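TqaA (Penicillium aethiopicum, PDB 5DLK) is a fungal nonribosomal peptide synthetase whose terminal condensation-like domain, the part in this structure, probably releases its peptide product by macrocyclization. Local coordinates at residues A[276-281]-A[345-350]; A[86-91]-A[119-124]; A[53-58]-A[206-211]. All blocks are in the same frame, centred on the assembly; numbering follows the deposited sequence.

Contact 1. Residues A[276-281]-A[345-350]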
ATOM      1  N   THR A 276     -24.944   5.011  -6.052  1.00 23.49           N
ATOM      2  CA  THR A 276     -25.852   3.897  -5.850  1.00 25.66           C
ATOM      3  C   THR A 276     -25.354   2.694  -6.652  1.00 23.03           C
ATOM      4  O   THR A 276     -25.184   2.781  -7.867  1.00 21.92           O
ATOM      5  CB  THR A 276     -27.283   4.264  -6.298  1.00 26.94           C
ATOM      6  OG1 THR A 276     -27.739   5.395  -5.537  1.00 27.94           O
ATOM      7  CG2 THR A 276     -28.227   3.081  -6.095  1.00 28.79           C
ATOM      8  N   LEU A 277     -25.097   1.591  -5.968  1.00 24.66           N
ATOM      9  CA  LEU A 277     -24.560   0.408  -6.631  1.00 22.99           C
ATOM     10  C   LEU A 277     -25.663  -0.508  -7.129  1.00 24.97           C
ATOM     11  O   LEU A 277     -26.542  -0.886  -6.353  1.00 25.43           O
ATOM     12  CB  LEU A 277     -23.664  -0.366  -5.678  1.00 21.48           C
ATOM     13  CG  LEU A 277     -22.413   0.357  -5.207  1.00 24.08           C
ATOM     14  CD1 LEU A 277     -21.670  -0.530  -4.254  1.00 24.90           C
ATOM     15  CD2 LEU A 277     -21.552   0.727  -6.405  1.00 24.96           C
ATOM     16  N   PRO A 278     -25.616  -0.891  -8.421  1.00 24.77           N
ATOM     17  CA  PRO A 278     -26.521  -1.944  -8.893  1.00 27.08           C
ATOM     18  C   PRO A 278     -26.279  -3.238  -8.126  1.00 27.63           C
ATOM     19  O   PRO A 278     -25.167  -3.461  -7.651  1.00 25.61           O
ATOM     20  CB  PRO A 278     -26.150  -2.102 -10.368  1.00 29.09           C
ATOM     21  CG  PRO A 278     -25.483  -0.824 -10.734  1.00 26.63           C
ATOM     22  CD  PRO A 278     -24.777  -0.352  -9.503  1.00 24.52           C
ATOM     23  N   SER A 279     -27.301  -4.086  -8.002  1.00 30.93           N
ATOM     24  CA  SER A 279     -27.141  -5.317  -7.235  1.00 32.20           C
ATOM     25  C   SER A 279     -25.988  -6.168  -7.787  1.00 27.94           C
ATOM     26  O   SER A 279     -25.864  -6.357  -8.995  1.00 30.31           O
ATOM     27  CB  SER A 279     -28.445  -6.128  -7.221  1.00 36.86           C
ATOM     28  OG  SER A 279     -28.941  -6.319  -8.529  1.00 49.75           O
ATOM     29  N   GLY A 280     -25.131  -6.635  -6.893  1.00 28.15           N
ATOM     30  CA  GLY A 280     -24.040  -7.509  -7.272  1.00 29.18           C
ATOM     31  C   GLY A 280     -22.780  -6.799  -7.743  1.00 28.19           C
ATOM     32  O   GLY A 280     -21.755  -7.440  -7.955  1.00 31.38           O
ATOM     33  N   ILE A 281     -22.853  -5.483  -7.907  1.00 22.30           N
ATOM     34  CA  ILE A 281     -21.723  -4.689  -8.405  1.00 20.77           C
ATOM     35  C   ILE A 281     -21.045  -3.896  -7.289  1.00 24.26           C
ATOM     36  O   ILE A 281     -21.714  -3.177  -6.550  1.00 21.64           O
ATOM     37  CB  ILE A 281     -22.178  -3.703  -9.495  1.00 20.65           C
ATOM     38  CG1 ILE A 281     -22.750  -4.459 -10.709  1.00 23.40           C
ATOM     39  CG2 ILE A 281     -21.025  -2.775  -9.918  1.00 17.51           C
ATOM     40  CD1 ILE A 281     -21.785  -5.460 -11.318  1.00 20.51           C
ATOM     41  N   THR A 345     -25.010  -2.195 -22.561  1.00 17.55           N
ATOM     42  CA  THR A 345     -25.423  -1.192 -21.590  1.00 17.79           C
ATOM     43  C   THR A 345     -24.339  -1.004 -20.549  1.00 18.44           C
ATOM     44  O   THR A 345     -23.390  -1.775 -20.465  1.00 17.38           O
ATOM     45  CB  THR A 345     -26.708  -1.599 -20.871  1.00 18.40           C
ATOM     46  OG1 THR A 345     -26.453  -2.766 -20.085  1.00 17.37           O
ATOM     47  CG2 THR A 345     -27.821  -1.912 -21.888  1.00 22.20           C
ATOM     48  N   VAL A 346     -24.492   0.035 -19.742  1.00 17.37           N
ATOM     49  CA  VAL A 346     -23.639   0.217 -18.585  1.00 16.41           C
ATOM     50  C   VAL A 346     -23.584  -1.035 -17.712  1.00 15.68           C
ATOM     51  O   VAL A 346     -22.508  -1.442 -17.276  1.00 15.13           O
ATOM     52  CB  VAL A 346     -24.129   1.419 -17.765  1.00 16.74           C
ATOM     53  CG1 VAL A 346     -23.463   1.442 -16.389  1.00 15.90           C
ATOM     54  CG2 VAL A 346     -23.875   2.711 -18.553  1.00 14.90           C
ATOM     55  N   MET A 347     -24.723  -1.684 -17.483  1.00 15.69           N
ATOM     56  CA  MET A 347     -24.712  -2.890 -16.659  1.00 15.57           C
ATOM     57  C   MET A 347     -23.808  -3.995 -17.232  1.00 14.98           C
ATOM     58  O   MET A 347     -23.130  -4.695 -16.482  1.00 16.07           O
ATOM     59  CB  MET A 347     -26.130  -3.446 -16.492  1.00 17.79           C
ATOM     60  CG  MET A 347     -26.235  -4.374 -15.295  1.00 26.02           C
ATOM     61  SD  MET A 347     -26.131  -3.378 -13.769  1.00 31.92           S
ATOM     62  CE  MET A 347     -27.802  -2.718 -13.760  1.00 40.67           C
ATOM     63  N   ASP A 348     -23.838  -4.152 -18.552  1.00 14.98           N
ATOM     64  CA  ASP A 348     -23.019  -5.162 -19.236  1.00 15.26           C
ATOM     65  C   ASP A 348     -21.545  -4.864 -18.997  1.00 14.59           C
ATOM     66  O   ASP A 348     -20.747  -5.773 -18.758  1.00 14.63           O
ATOM     67  CB  ASP A 348     -23.310  -5.194 -20.739  1.00 17.30           C
ATOM     68  CG  ASP A 348     -24.748  -5.623 -21.058  1.00 19.05           C
ATOM     69  OD1 ASP A 348     -25.223  -6.570 -20.413  1.00 22.65           O
ATOM     70  OD2 ASP A 348     -25.386  -5.014 -21.941  1.00 18.72           O
ATOM     71  N   LEU A 349     -21.183  -3.584 -19.079  1.00 13.06           N
ATOM     72  CA  LEU A 349     -19.797  -3.186 -18.830  1.00 12.78           C
ATOM     73  C   LEU A 349     -19.431  -3.436 -17.373  1.00 14.06           C
ATOM     74  O   LEU A 349     -18.331  -3.916 -17.074  1.00 14.46           O
ATOM     75  CB  LEU A 349     -19.581  -1.704 -19.208  1.00 13.57           C
ATOM     76  CG  LEU A 349     -18.247  -1.124 -18.736  1.00 14.45           C
ATOM     77  CD1 LEU A 349     -17.095  -1.886 -19.379  1.00 13.34           C
ATOM     78  CD2 LEU A 349     -18.161   0.382 -19.052  1.00 13.94           C
ATOM     79  N   LEU A 350     -20.339  -3.115 -16.451  1.00 13.23           N
ATOM     80  CA  LEU A 350     -20.037  -3.315 -15.030  1.00 13.13           C
ATOM     81  C   LEU A 350     -19.803  -4.812 -14.732  1.00 13.42           C
ATOM     82  O   LEU A 350     -18.855  -5.165 -14.047  1.00 16.11           O
ATOM     83  CB  LEU A 350     -21.161  -2.775 -14.153  1.00 14.46           C
ATOM     84  CG  LEU A 350     -21.287  -1.245 -14.237  1.00 15.45           C
ATOM     85  CD1 LEU A 350     -22.555  -0.774 -13.510  1.00 17.21           C
ATOM     86  CD2 LEU A 350     -20.056  -0.613 -13.614  1.00 17.67           C
TER
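Pro278 and Ile281 meet Met347 and Leu350 through apolar contacts alone. The proline ring and the Met347 chain slide past each other in opposite directions, and Pro278 CB comes 3.6 Å from Met347 SD. Met347 sets out with CG anti to the backbone N (chi1 -160°), and its bends at chi2 and chi3 carry SD and CE over to the proline. Leu350 crosses both partners at about a right angle: its CD1 lies 4.0 Å from Pro278 CG, and its CB also 4.0 Å from Ile281 CD1.

Polar bonds shape each segment separately. A type II beta turn, closed by Ile281 N on Pro278 O at 3.1 Å, has the two touching residues at its ends; Gly280 supplies the positive phi (86°). In the other segment, Thr345 and Asp348 form a capping box, with a 2.9 Å, nearly straight bond from Thr345 N to Asp348 OD2 and a weak one from Asp348 N to Thr345 OG1.

Ile281 directly precedes Thr282, a phosphopantetheine-binding residue, its ligand absent here. The contact seats the loop between strand 265-272 and helix 283-299 on the N-terminal end of helix 346-358; Leu350 also packs on Leu286 and Ala289 of helix 283-299.

Contact 2. Residues A[86-91]-A[119-124]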
ATOM      1  N   GLU A  86       7.253   0.043  26.751  1.00 35.84           N
ATOM      2  CA  GLU A  86       7.451  -1.396  26.601  1.00 38.29           C
ATOM      3  C   GLU A  86       6.535  -2.004  25.539  1.00 34.44           C
ATOM      4  O   GLU A  86       6.831  -3.066  24.987  1.00 33.31           O
ATOM      5  CB  GLU A  86       7.223  -2.111  27.931  1.00 39.55           C
ATOM      6  CG  GLU A  86       8.116  -1.618  29.050  1.00 42.75           C
ATOM      7  CD  GLU A  86       7.521  -1.865  30.426  1.00 54.63           C
ATOM      8  OE1 GLU A  86       6.627  -2.734  30.549  1.00 57.42           O
ATOM      9  OE2 GLU A  86       7.941  -1.182  31.386  1.00 58.27           O
ATOM     10  N   THR A  87       5.418  -1.342  25.271  1.00 33.71           N
ATOM     11  CA  THR A  87       4.490  -1.820  24.249  1.00 35.34           C
ATOM     12  C   THR A  87       5.113  -1.680  22.851  1.00 31.73           C
ATOM     13  O   THR A  87       4.950  -2.564  21.998  1.00 31.20           O
ATOM     14  CB  THR A  87       3.152  -1.069  24.326  1.00 36.53           C
ATOM     15  OG1 THR A  87       2.559  -1.297  25.612  1.00 36.90           O
ATOM     16  CG2 THR A  87       2.190  -1.537  23.234  1.00 32.46           C
ATOM     17  N   CYS A  88       5.846  -0.589  22.634  1.00 30.11           N
ATOM     18  CA  CYS A  88       6.625  -0.425  21.407  1.00 30.83           C
ATOM     19  C   CYS A  88       7.590  -1.602  21.209  1.00 32.49           C
ATOM     20  O   CYS A  88       7.709  -2.159  20.113  1.00 27.81           O
ATOM     21  CB  CYS A  88       7.403   0.892  21.432  1.00 25.60           C
ATOM     22  SG  CYS A  88       6.371   2.381  21.552  1.00 30.89           S
ATOM     23  N   GLN A  89       8.287  -1.978  22.278  1.00 27.65           N
ATOM     24  CA  GLN A  89       9.209  -3.098  22.199  1.00 31.48           C
ATOM     25  C   GLN A  89       8.452  -4.376  21.842  1.00 29.25           C
ATOM     26  O   GLN A  89       8.858  -5.119  20.945  1.00 29.05           O
ATOM     27  CB  GLN A  89       9.965  -3.277  23.516  1.00 31.82           C
ATOM     28  CG  GLN A  89      10.890  -4.475  23.529  1.00 28.86           C
ATOM     29  CD  GLN A  89      12.116  -4.294  22.661  1.00 33.60           C
ATOM     30  OE1 GLN A  89      12.883  -3.344  22.839  1.00 32.71           O
ATOM     31  NE2 GLN A  89      12.314  -5.217  21.711  1.00 31.55           N
ATOM     32  N   SER A  90       7.341  -4.619  22.526  1.00 31.76           N
ATOM     33  CA  SER A  90       6.603  -5.868  22.347  1.00 31.59           C
ATOM     34  C   SER A  90       5.947  -5.945  20.967  1.00 31.29           C
ATOM     35  O   SER A  90       5.814  -7.032  20.397  1.00 29.48           O
ATOM     36  CB  SER A  90       5.540  -6.031  23.436  1.00 34.38           C
ATOM     37  OG  SER A  90       6.159  -6.204  24.701  1.00 39.16           O
ATOM     38  N   LEU A  91       5.527  -4.796  20.448  1.00 29.97           N
ATOM     39  CA  LEU A  91       4.949  -4.753  19.110  1.00 29.40           C
ATOM     40  C   LEU A  91       5.978  -5.193  18.064  1.00 28.52           C
ATOM     41  O   LEU A  91       5.676  -6.012  17.186  1.00 28.70           O
ATOM     42  CB  LEU A  91       4.420  -3.358  18.792  1.00 27.64           C
ATOM     43  CG  LEU A  91       3.640  -3.265  17.474  1.00 27.13           C
ATOM     44  CD1 LEU A  91       2.292  -3.974  17.575  1.00 28.94           C
ATOM     45  CD2 LEU A  91       3.458  -1.807  17.076  1.00 26.99           C
ATOM     46  N   VAL A 119      14.231  -2.037  20.963  1.00 34.13           N
ATOM     47  CA  VAL A 119      13.559  -0.829  20.518  1.00 35.10           C
ATOM     48  C   VAL A 119      13.908   0.332  21.449  1.00 35.27           C
ATOM     49  O   VAL A 119      13.644   0.278  22.647  1.00 35.24           O
ATOM     50  CB  VAL A 119      12.031  -1.028  20.469  1.00 31.55           C
ATOM     51  CG1 VAL A 119      11.329   0.284  20.152  1.00 28.25           C
ATOM     52  CG2 VAL A 119      11.687  -2.101  19.443  1.00 29.17           C
ATOM     53  N   LYS A 120      14.524   1.368  20.896  1.00 29.95           N
ATOM     54  CA  LYS A 120      14.815   2.575  21.662  1.00 31.51           C
ATOM     55  C   LYS A 120      13.916   3.708  21.179  1.00 33.73           C
ATOM     56  O   LYS A 120      13.930   4.057  19.993  1.00 29.46           O
ATOM     57  CB  LYS A 120      16.287   2.971  21.525  1.00 27.05           C
ATOM     58  CG  LYS A 120      17.277   1.927  22.079  1.00 37.90           C
ATOM     59  CD  LYS A 120      16.907   1.524  23.503  1.00 38.72           C
ATOM     60  CE  LYS A 120      18.069   0.857  24.237  1.00 48.18           C
ATOM     61  NZ  LYS A 120      18.453  -0.437  23.615  1.00 50.32           N
ATOM     62  N   VAL A 121      13.126   4.269  22.088  1.00 28.28           N
ATOM     63  CA  VAL A 121      12.202   5.349  21.741  1.00 27.22           C
ATOM     64  C   VAL A 121      12.884   6.710  21.792  1.00 30.33           C
ATOM     65  O   VAL A 121      13.615   7.002  22.732  1.00 27.57           O
ATOM     66  CB  VAL A 121      10.985   5.345  22.682  1.00 29.36           C
ATOM     67  CG1 VAL A 121      10.059   6.504  22.388  1.00 28.17           C
ATOM     68  CG2 VAL A 121      10.247   4.004  22.574  1.00 31.81           C
ATOM     69  N   ARG A 122      12.676   7.536  20.771  1.00 24.21           N
ATOM     70  CA  ARG A 122      13.140   8.914  20.820  1.00 25.27           C
ATOM     71  C   ARG A 122      12.141   9.688  21.679  1.00 23.53           C
ATOM     72  O   ARG A 122      10.927   9.642  21.454  1.00 24.54           O
ATOM     73  CB  ARG A 122      13.269   9.506  19.413  1.00 24.25           C
ATOM     74  CG  ARG A 122      13.610  10.980  19.368  1.00 24.56           C
ATOM     75  CD  ARG A 122      13.815  11.487  17.939  1.00 24.52           C
ATOM     76  NE  ARG A 122      12.565  11.485  17.167  1.00 23.12           N
ATOM     77  CZ  ARG A 122      12.436  12.032  15.961  1.00 22.00           C
ATOM     78  NH1 ARG A 122      13.474  12.627  15.387  1.00 22.05           N
ATOM     79  NH2 ARG A 122      11.262  11.988  15.333  1.00 24.09           N
ATOM     80  N   GLU A 123      12.638  10.378  22.699  1.00 23.86           N
ATOM     81  CA  GLU A 123      11.736  10.995  23.662  1.00 24.42           C
ATOM     82  C   GLU A 123      12.053  12.464  23.812  1.00 25.18           C
ATOM     83  O   GLU A 123      13.221  12.849  23.829  1.00 25.12           O
ATOM     84  CB  GLU A 123      11.825  10.303  25.027  1.00 29.96           C
ATOM     85  CG  GLU A 123      11.577   8.814  24.973  1.00 35.16           C
ATOM     86  CD  GLU A 123      10.776   8.313  26.151  1.00 40.50           C
ATOM     87  OE1 GLU A 123      10.068   9.122  26.788  1.00 45.23           O
ATOM     88  OE2 GLU A 123      10.849   7.100  26.431  1.00 47.62           O
ATOM     89  N   VAL A 124      11.001  13.270  23.892  1.00 25.45           N
ATOM     90  CA  VAL A 124      11.137  14.702  24.092  1.00 25.85           C
ATOM     91  C   VAL A 124      10.287  15.135  25.281  1.00 26.81           C
ATOM     92  O   VAL A 124       9.105  14.815  25.351  1.00 25.39           O
ATOM     93  CB  VAL A 124      10.695  15.506  22.846  1.00 29.64           C
ATOM     94  CG1 VAL A 124      10.810  16.993  23.109  1.00 25.88           C
ATOM     95  CG2 VAL A 124      11.515  15.106  21.618  1.00 30.25           C
TER
HETATM   96  O   HOH W   1      13.306  -1.837  24.710  1.00 42.53           O
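In the N-terminal half of the condensation-like fold, Cys88 and Gln89 of helix 81-94 meet Val119 and Val121, on the approach to strand 122-125, an outermost strand of a five-stranded mixed sheet. The helix packs against the chain leading into the strand, joined by one direct hydrogen bond and a small apolar patch. Val119 N donates to Gln89 OE1 at 2.7 Å, with an N-H...O angle of 164°. The donor does not lie flat with the amide; it is tilted 27° from the carbonyl plane. Gln89 gets its amide there by a chi1 of 177°, which turns CG to the far side of CB from the main-chain nitrogen, and then by bending at chi2, after which its chain and the Val119 side chain run past each other in opposite directions.

The other end of the amide is also held, since Gln89 NE2 donates to Leu117 O and to Asp93 OD1, which fixes which way round the group sits. With an alanine here, Val119 N and Leu117 O would probably each lose a bonding partner, and the loop leading into the strand would be less firmly tied to the helix. A water donates to Val119 O at 3.0 Å, but its approach to Gln89 OE1 is too short to be trusted, so a bridge there is doubtful.

Val119 also packs against the helix backbone: its CG2 lies 3.8 Å from Gln89 CA and 4.0 Å from Cys88 O. Phe159 of the adjoining strand 158-163 touches both Cys88 and Val119. The valine's other branch, CG1, is 4.2 Å from Cys88 CB, and farther along Cys88 SG stands 4.3 Å from Val121 CG2.

Contact 3. Residues A[53-58]-A[206-211]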
ATOM      1  N   PRO A  53      14.318 -11.572  -0.790  1.00 25.86           N
ATOM      2  CA  PRO A  53      14.176 -10.445  -1.719  1.00 22.74           C
ATOM      3  C   PRO A  53      13.016  -9.568  -1.270  1.00 21.08           C
ATOM      4  O   PRO A  53      12.060 -10.093  -0.675  1.00 22.81           O
ATOM      5  CB  PRO A  53      13.873 -11.127  -3.070  1.00 25.63           C
ATOM      6  CG  PRO A  53      14.293 -12.588  -2.871  1.00 27.22           C
ATOM      7  CD  PRO A  53      14.012 -12.867  -1.425  1.00 27.34           C
ATOM      8  N   ALA A  54      13.120  -8.263  -1.510  1.00 19.18           N
ATOM      9  CA  ALA A  54      11.974  -7.381  -1.370  1.00 21.01           C
ATOM     10  C   ALA A  54      11.075  -7.596  -2.603  1.00 22.43           C
ATOM     11  O   ALA A  54      11.579  -7.858  -3.692  1.00 23.69           O
ATOM     12  CB  ALA A  54      12.413  -5.951  -1.273  1.00 20.75           C
ATOM     13  N   THR A  55       9.766  -7.472  -2.439  1.00 21.63           N
ATOM     14  CA  THR A  55       8.862  -7.664  -3.580  1.00 18.86           C
ATOM     15  C   THR A  55       8.883  -6.445  -4.490  1.00 20.85           C
ATOM     16  O   THR A  55       9.313  -5.355  -4.089  1.00 17.84           O
ATOM     17  CB  THR A  55       7.422  -7.897  -3.130  1.00 20.78           C
ATOM     18  OG1 THR A  55       6.916  -6.697  -2.518  1.00 18.83           O
ATOM     19  CG2 THR A  55       7.344  -9.045  -2.144  1.00 18.64           C
ATOM     20  N   GLN A  56       8.388  -6.617  -5.714  1.00 16.18           N
ATOM     21  CA  GLN A  56       8.281  -5.503  -6.625  1.00 17.06           C
ATOM     22  C   GLN A  56       7.390  -4.417  -6.037  1.00 15.49           C
ATOM     23  O   GLN A  56       7.680  -3.231  -6.181  1.00 18.85           O
ATOM     24  CB  GLN A  56       7.711  -5.973  -7.982  1.00 14.39           C
ATOM     25  CG  GLN A  56       7.764  -4.903  -9.044  1.00 17.61           C
ATOM     26  CD  GLN A  56       7.491  -5.479 -10.429  1.00 16.81           C
ATOM     27  OE1 GLN A  56       7.272  -6.667 -10.566  1.00 18.20           O
ATOM     28  NE2 GLN A  56       7.479  -4.624 -11.439  1.00 19.37           N
ATOM     29  N   ALA A  57       6.316  -4.820  -5.363  1.00 17.02           N
ATOM     30  CA  ALA A  57       5.407  -3.829  -4.769  1.00 18.80           C
ATOM     31  C   ALA A  57       6.090  -3.069  -3.620  1.00 16.80           C
ATOM     32  O   ALA A  57       5.954  -1.853  -3.492  1.00 17.62           O
ATOM     33  CB  ALA A  57       4.123  -4.501  -4.276  1.00 17.64           C
ATOM     34  N   GLN A  58       6.820  -3.791  -2.779  1.00 19.53           N
ATOM     35  CA  GLN A  58       7.628  -3.108  -1.758  1.00 18.52           C
ATOM     36  C   GLN A  58       8.551  -2.078  -2.373  1.00 19.21           C
ATOM     37  O   GLN A  58       8.670  -0.948  -1.877  1.00 16.83           O
ATOM     38  CB  GLN A  58       8.447  -4.123  -0.960  1.00 15.97           C
ATOM     39  CG  GLN A  58       7.628  -4.868   0.063  1.00 16.43           C
ATOM     40  CD  GLN A  58       8.500  -5.807   0.868  1.00 21.60           C
ATOM     41  OE1 GLN A  58       9.133  -6.704   0.304  1.00 20.21           O
ATOM     42  NE2 GLN A  58       8.579  -5.578   2.187  1.00 19.50           N
ATOM     43  N   SER A 206       1.205 -14.947  11.674  1.00 47.24           N
ATOM     44  CA  SER A 206       2.295 -15.160  10.728  1.00 40.39           C
ATOM     45  C   SER A 206       2.946 -13.834  10.407  1.00 34.62           C
ATOM     46  O   SER A 206       2.395 -12.779  10.719  1.00 39.15           O
ATOM     47  CB  SER A 206       1.789 -15.830   9.455  1.00 40.41           C
ATOM     48  OG  SER A 206       1.147 -17.049   9.769  1.00 46.08           O
ATOM     49  N   ASP A 207       4.131 -13.867   9.812  1.00 32.53           N
ATOM     50  CA  ASP A 207       4.726 -12.606   9.391  1.00 35.04           C
ATOM     51  C   ASP A 207       4.802 -12.512   7.878  1.00 30.51           C
ATOM     52  O   ASP A 207       4.375 -13.424   7.163  1.00 29.22           O
ATOM     53  CB  ASP A 207       6.107 -12.390  10.011  1.00 31.28           C
ATOM     54  CG  ASP A 207       7.080 -13.509   9.725  1.00 34.18           C
ATOM     55  OD1 ASP A 207       6.804 -14.361   8.851  1.00 38.15           O
ATOM     56  OD2 ASP A 207       8.154 -13.522  10.373  1.00 40.05           O
ATOM     57  N   PHE A 208       5.341 -11.396   7.398  1.00 26.57           N
ATOM     58  CA  PHE A 208       5.406 -11.157   5.969  1.00 26.28           C
ATOM     59  C   PHE A 208       6.335 -12.159   5.286  1.00 26.25           C
ATOM     60  O   PHE A 208       6.062 -12.604   4.177  1.00 22.90           O
ATOM     61  CB  PHE A 208       5.848  -9.715   5.703  1.00 25.70           C
ATOM     62  CG  PHE A 208       5.813  -9.339   4.261  1.00 23.39           C
ATOM     63  CD1 PHE A 208       4.609  -9.315   3.571  1.00 26.44           C
ATOM     64  CD2 PHE A 208       6.988  -9.028   3.591  1.00 20.49           C
ATOM     65  CE1 PHE A 208       4.576  -8.983   2.231  1.00 22.99           C
ATOM     66  CE2 PHE A 208       6.966  -8.687   2.251  1.00 21.43           C
ATOM     67  CZ  PHE A 208       5.761  -8.666   1.570  1.00 19.37           C
ATOM     68  N   ALA A 209       7.428 -12.541   5.945  1.00 25.11           N
ATOM     69  CA  ALA A 209       8.318 -13.536   5.356  1.00 26.59           C
ATOM     70  C   ALA A 209       7.557 -14.828   5.027  1.00 24.79           C
ATOM     71  O   ALA A 209       7.811 -15.453   3.996  1.00 25.68           O
ATOM     72  CB  ALA A 209       9.501 -13.827   6.283  1.00 27.84           C
ATOM     73  N   HIS A 210       6.599 -15.209   5.867  0.51 24.94           N
ATOM     74  CA  HIS A 210       5.846 -16.448   5.643  0.51 26.78           C
ATOM     75  C   HIS A 210       4.885 -16.346   4.450  0.51 25.84           C
ATOM     76  O   HIS A 210       4.553 -17.339   3.811  0.51 23.58           O
ATOM     77  CB  HIS A 210       5.079 -16.827   6.905  0.51 28.67           C
ATOM     78  CG  HIS A 210       5.963 -17.054   8.089  0.51 30.26           C
ATOM     79  ND1 HIS A 210       5.572 -16.774   9.381  0.51 34.73           N
ATOM     80  CD2 HIS A 210       7.235 -17.512   8.171  0.51 31.19           C
ATOM     81  CE1 HIS A 210       6.562 -17.057  10.208  0.51 29.94           C
ATOM     82  NE2 HIS A 210       7.582 -17.508   9.499  0.51 29.70           N
ATOM     83  N   TYR A 211       4.433 -15.136   4.165  1.00 26.47           N
ATOM     84  CA  TYR A 211       3.688 -14.875   2.943  1.00 22.47           C
ATOM     85  C   TYR A 211       4.571 -15.137   1.728  1.00 23.76           C
ATOM     86  O   TYR A 211       4.152 -15.807   0.773  1.00 24.98           O
ATOM     87  CB  TYR A 211       3.187 -13.431   2.954  1.00 24.39           C
ATOM     88  CG  TYR A 211       2.434 -12.996   1.717  1.00 22.73           C
ATOM     89  CD1 TYR A 211       1.090 -13.292   1.561  1.00 24.47           C
ATOM     90  CD2 TYR A 211       3.069 -12.257   0.724  1.00 26.45           C
ATOM     91  CE1 TYR A 211       0.390 -12.869   0.440  1.00 25.33           C
ATOM     92  CE2 TYR A 211       2.386 -11.846  -0.401  1.00 23.01           C
ATOM     93  CZ  TYR A 211       1.046 -12.154  -0.536  1.00 24.66           C
ATOM     94  OH  TYR A 211       0.358 -11.738  -1.652  1.00 26.41           O
TER
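Phe208 and the pair Thr55 and Gln58 approach from opposite directions, the phenyl ring reaching from the start of helix 208-218 toward the start of helix 56-63. The Gln58 amide is inclined to the ring, the two planes lying 62° apart, so this is no parallel stack. The ring's CE2 corner is what it meets: Gln58 NE2 and OE1 are each 3.5 Å from Phe208 CE2. Beside it, the Thr55 methyl CG2 lies 4.1 Å from Phe208 CZ, again at an oblique position. A chi1 of -174° swings the Phe208 ring away from its own amide nitrogen and out toward the pair.

The amide is held in that inclination by bonds at both ends. Gln58 OE1 accepts from Thr55 N at 2.9 Å, in the carbonyl plane and on a lone pair, while Gln58 NE2 donates to Ser179 O and Gln111 OE1. Gln58 N returns a 2.9 Å bond, with an angle of 167°, to Thr55 OG1, completing a capping box at the start of helix 56-63. The buried amide is therefore satisfied away from the ring. On the Phe208 side, Asp207 OD1 caps His210 N at 3.1 Å.

Ser179 lies shortly before Gly183 of the phosphopantetheine site, in the SHxxxDG stretch, this terminal domain's counterpart of the HHxxxDG motif of condensation domains. Around the contact, Phe208 also packs on Gln111 of strand 108-115, and Thr55 on Leu212 and Arg215 of helix 208-218, so helices 56-63 and 208-218 are joined next to the three-stranded sheet that includes strands 47-53 and 108-115.

Contact 3 is the interior one: all its touching residues are buried, and its centre lies about 13 Å from the chain's. Contacts 1 and 2 are partly buried, lie on opposite sides of the chain's centre and have centres about 49 Å apart. The three share no helix or strand. Contact 1 seats a loop on a helix start through apolar touches, contact 2 ties a helix to the approach of an edge strand with a direct hydrogen bond, and contact 3 sets an amide against a ring between two helix starts. Capping boxes order one helix start in both contacts 1 and 3. In sequence, contact 2 falls between the segments of contact 3; contact 1 follows both.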